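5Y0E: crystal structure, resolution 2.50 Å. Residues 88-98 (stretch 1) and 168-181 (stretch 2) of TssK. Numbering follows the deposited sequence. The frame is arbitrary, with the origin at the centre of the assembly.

Stretch 1 (88-98) AIADNKTGENV
Stretch 2 168-181: VTRVLEKRGDNSLR

The strongest polar contact is the salt bridge from Lys174 NZ to Asp91 OD1 (2.8 Å). Lys174 has all four chi angles t; its CA-to-CB bond points toward the first stretch, and its extended chain also brings NZ to Ile89 O (3.0 Å), so one ammonium group serves a carboxylate and a backbone carbonyl. In Asp91 (chi1 m) the CA-to-CB bond points sideways, but the end of the side chain comes nearer.

Strands 96-98 and 168-174 run antiparallel, their directions 150° apart and their axes 4.7 Å apart at closest approach. Glu96 pairs with Val171 (CA-CA 5.5 Å): Val171 N donates to Glu96 O (3.0 Å) and Glu96 N to Val171 O (3.2 Å). Val98 pairs with Thr169 (CA-CA 5.5 Å): Val98 N reaches Thr169 O at 2.9 Å with an N-H...O angle of 170°, whereas the return bond, Thr169 N to Val98 O (3.4 Å), is weak; Val168 N to Val98 O (2.9 Å) is shorter. Between them lies the non-hydrogen-bonded pair Asn97-Arg170 (CA-CA 4.5 Å), both side chains on one face of the sheet.

Gly95 (phi/psi 63/43) leads into the strand; its N makes a weak bond to Val171 O (2.6 Å, N-H...O angle 121°). An ideal CB here would lie only 3.2 Å from Arg170 NH1. With chi angles t, t, m and chi4 -114°, the Arg170 guanidinium has Gly95 O and Glu96 N over one face and Asn97 OD1 at the edge, near its plane, where NE makes a weak bond to Asn97 OD1 (3.4 Å).

Glu96, Val98, Thr169 and Val171 lie on the opposite face. There Val98 CG2 meets Val171 CG2 (4.0 Å), both residues being chi1 t, and Val98 CB lies 4.0 Å from Thr169 CG2. Ile89 (m, m) extends this apolar patch, with CG1 4.2 Å from Val171 CG2 and CB 3.9 Å from Leu180 CD2 (Leu180 m, t). Beyond Lys174, a type I turn spans Arg175 to Asn178.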

# COMPACT_ATOMS: atom_id res chain seq x y z
N ALA A 88 -7.21 -13.60 37.78
CA ALA A 88 -6.39 -13.18 38.89
C ALA A 88 -4.96 -13.62 38.65
O ALA A 88 -4.70 -14.74 38.22
CB ALA A 88 -6.90 -13.78 40.20
N ILE A 89 -4.05 -12.70 38.89
CA ILE A 89 -2.65 -12.96 38.71
C ILE A 89 -2.07 -13.22 40.07
O ILE A 89 -2.27 -12.47 40.99
CB ILE A 89 -1.96 -11.78 38.04
CG1 ILE A 89 -2.46 -11.62 36.62
CG2 ILE A 89 -0.48 -12.02 37.96
CD1 ILE A 89 -2.20 -12.83 35.78
N ALA A 90 -1.39 -14.34 40.20
CA ALA A 90 -0.82 -14.71 41.46
C ALA A 90 0.30 -13.79 41.84
O ALA A 90 0.80 -13.06 41.03
CB ALA A 90 -0.32 -16.14 41.40
N ASP A 91 0.75 -13.89 43.08
CA ASP A 91 1.81 -13.03 43.58
C ASP A 91 3.15 -13.13 42.85
O ASP A 91 3.90 -12.16 42.79
CB ASP A 91 1.98 -13.25 45.07
CG ASP A 91 0.81 -12.75 45.88
OD1 ASP A 91 0.35 -11.62 45.65
OD2 ASP A 91 0.34 -13.47 46.78
N ASN A 92 3.45 -14.30 42.31
CA ASN A 92 4.76 -14.58 41.77
C ASN A 92 4.88 -14.43 40.27
O ASN A 92 5.98 -14.29 39.76
CB ASN A 92 5.18 -16.01 42.17
CG ASN A 92 5.50 -16.15 43.66
OD1 ASN A 92 5.82 -15.16 44.32
ND2 ASN A 92 5.44 -17.37 44.17
N LYS A 93 3.77 -14.44 39.55
CA LYS A 93 3.88 -14.35 38.11
C LYS A 93 4.41 -13.00 37.78
O LYS A 93 3.99 -12.01 38.34
CB LYS A 93 2.54 -14.61 37.43
CG LYS A 93 1.96 -15.98 37.70
CD LYS A 93 2.85 -17.07 37.14
CE LYS A 93 2.25 -18.44 37.34
NZ LYS A 93 3.14 -19.51 36.80
N THR A 94 5.40 -12.97 36.91
CA THR A 94 5.99 -11.72 36.50
C THR A 94 6.55 -12.00 35.14
O THR A 94 7.10 -13.05 34.89
CB THR A 94 7.07 -11.26 37.50
OG1 THR A 94 6.44 -10.67 38.64
CG2 THR A 94 7.96 -10.22 36.90
N GLY A 95 6.36 -11.08 34.22
CA GLY A 95 6.84 -11.30 32.89
C GLY A 95 6.15 -12.49 32.27
O GLY A 95 6.78 -13.31 31.65
N GLU A 96 4.86 -12.59 32.46
CA GLU A 96 4.11 -13.69 31.87
C GLU A 96 3.07 -13.16 30.89
O GLU A 96 2.53 -12.07 31.07
CB GLU A 96 3.45 -14.54 32.95
CG GLU A 96 2.67 -15.72 32.41
CD GLU A 96 3.39 -17.02 32.61
OE1 GLU A 96 4.11 -17.15 33.62
OE2 GLU A 96 3.24 -17.91 31.75
N ASN A 97 2.81 -13.93 29.84
CA ASN A 97 1.85 -13.52 28.83
C ASN A 97 0.46 -14.01 29.17
O ASN A 97 0.27 -15.17 29.55
CB ASN A 97 2.27 -14.05 27.46
CG ASN A 97 3.30 -13.19 26.82
OD1 ASN A 97 3.34 -12.00 27.06
ND2 ASN A 97 4.13 -13.78 25.99
N VAL A 98 -0.52 -13.12 29.02
CA VAL A 98 -1.93 -13.42 29.20
C VAL A 98 -2.61 -13.48 27.84
O VAL A 98 -2.40 -12.61 27.00
CB VAL A 98 -2.59 -12.36 30.09
CG1 VAL A 98 -4.00 -12.77 30.45
CG2 VAL A 98 -1.78 -12.15 31.33
N VAL A 168 -3.13 -11.04 24.62
CA VAL A 168 -3.79 -9.84 25.08
C VAL A 168 -2.81 -8.84 25.67
O VAL A 168 -2.91 -7.63 25.41
CB VAL A 168 -4.90 -10.18 26.11
CG1 VAL A 168 -5.50 -8.92 26.70
CG2 VAL A 168 -5.95 -11.07 25.49
N THR A 169 -1.85 -9.30 26.47
CA THR A 169 -1.00 -8.41 27.23
C THR A 169 0.05 -9.21 27.98
O THR A 169 0.02 -10.44 28.00
CB THR A 169 -1.82 -7.57 28.21
OG1 THR A 169 -1.03 -6.47 28.66
CG2 THR A 169 -2.24 -8.40 29.38
N ARG A 170 0.98 -8.49 28.58
CA ARG A 170 2.02 -9.11 29.41
C ARG A 170 2.07 -8.41 30.75
O ARG A 170 2.12 -7.18 30.83
CB ARG A 170 3.38 -9.06 28.73
CG ARG A 170 4.55 -9.26 29.68
CD ARG A 170 5.88 -9.29 28.93
NE ARG A 170 6.17 -10.62 28.44
CZ ARG A 170 7.18 -11.36 28.87
NH1 ARG A 170 8.01 -10.88 29.79
NH2 ARG A 170 7.37 -12.57 28.38
N VAL A 171 2.05 -9.19 31.82
CA VAL A 171 2.24 -8.67 33.16
C VAL A 171 3.73 -8.58 33.45
O VAL A 171 4.44 -9.58 33.35
CB VAL A 171 1.53 -9.53 34.21
CG1 VAL A 171 1.65 -8.86 35.56
CG2 VAL A 171 0.07 -9.72 33.87
N LEU A 172 4.20 -7.39 33.78
CA LEU A 172 5.60 -7.22 34.12
C LEU A 172 5.83 -7.33 35.62
O LEU A 172 6.80 -7.96 36.05
CB LEU A 172 6.10 -5.87 33.64
CG LEU A 172 6.25 -5.70 32.14
CD1 LEU A 172 6.68 -4.29 31.83
CD2 LEU A 172 7.23 -6.72 31.59
N GLU A 173 4.96 -6.72 36.41
CA GLU A 173 5.17 -6.59 37.84
C GLU A 173 3.82 -6.51 38.52
O GLU A 173 2.89 -5.87 38.01
CB GLU A 173 6.03 -5.35 38.13
CG GLU A 173 5.81 -4.74 39.50
CD GLU A 173 6.72 -3.55 39.75
OE1 GLU A 173 7.96 -3.70 39.68
OE2 GLU A 173 6.19 -2.45 40.01
N LYS A 174 3.70 -7.19 39.66
CA LYS A 174 2.55 -7.05 40.54
C LYS A 174 3.00 -6.25 41.74
O LYS A 174 3.72 -6.76 42.60
CB LYS A 174 2.00 -8.41 40.95
CG LYS A 174 0.71 -8.33 41.74
CD LYS A 174 0.32 -9.71 42.21
CE LYS A 174 -0.93 -9.68 43.05
NZ LYS A 174 -1.32 -11.05 43.49
N ARG A 175 2.58 -4.99 41.80
CA ARG A 175 3.06 -4.09 42.82
C ARG A 175 2.65 -4.56 44.20
O ARG A 175 1.90 -5.52 44.38
CB ARG A 175 2.53 -2.68 42.57
CG ARG A 175 2.97 -2.11 41.25
CD ARG A 175 2.70 -0.63 41.18
NE ARG A 175 3.23 -0.06 39.95
CZ ARG A 175 2.50 0.17 38.87
NH1 ARG A 175 1.21 -0.11 38.88
NH2 ARG A 175 3.05 0.70 37.78
N GLY A 176 3.18 -3.86 45.21
CA GLY A 176 2.87 -4.23 46.58
C GLY A 176 1.40 -4.16 46.88
O GLY A 176 0.87 -5.00 47.61
N ASP A 177 0.71 -3.16 46.34
CA ASP A 177 -0.72 -2.99 46.55
C ASP A 177 -1.56 -3.89 45.66
O ASP A 177 -2.72 -3.55 45.41
CB ASP A 177 -1.12 -1.53 46.32
CG ASP A 177 -0.66 -1.01 44.98
OD1 ASP A 177 -0.54 -1.80 44.03
OD2 ASP A 177 -0.40 0.21 44.86
N ASN A 178 -1.00 -4.98 45.15
CA ASN A 178 -1.67 -5.96 44.31
C ASN A 178 -2.08 -5.42 42.93
O ASN A 178 -2.60 -6.18 42.12
CB ASN A 178 -2.90 -6.56 44.99
CG ASN A 178 -2.54 -7.68 45.93
OD1 ASN A 178 -1.37 -7.94 46.16
ND2 ASN A 178 -3.55 -8.34 46.48
N SER A 179 -1.85 -4.14 42.64
CA SER A 179 -2.08 -3.65 41.29
C SER A 179 -1.03 -4.22 40.35
O SER A 179 0.05 -4.64 40.76
CB SER A 179 -2.04 -2.14 41.25
OG SER A 179 -0.70 -1.70 41.11
N LEU A 180 -1.37 -4.22 39.07
CA LEU A 180 -0.50 -4.77 38.04
C LEU A 180 -0.02 -3.68 37.10
O LEU A 180 -0.77 -2.78 36.76
CB LEU A 180 -1.22 -5.83 37.23
CG LEU A 180 -1.91 -6.97 37.99
CD1 LEU A 180 -2.97 -7.56 37.11
CD2 LEU A 180 -0.92 -8.02 38.40
N ARG A 181 1.25 -3.77 36.73
CA ARG A 181 1.81 -2.94 35.67
C ARG A 181 1.99 -3.81 34.44
O ARG A 181 2.55 -4.91 34.53
CB ARG A 181 3.14 -2.32 36.08
CG ARG A 181 3.73 -1.39 35.03
CD ARG A 181 4.98 -0.70 35.55
NE ARG A 181 5.92 -1.66 36.11
CZ ARG A 181 6.98 -2.14 35.46
NH1 ARG A 181 7.24 -1.73 34.23
NH2 ARG A 181 7.77 -3.02 36.06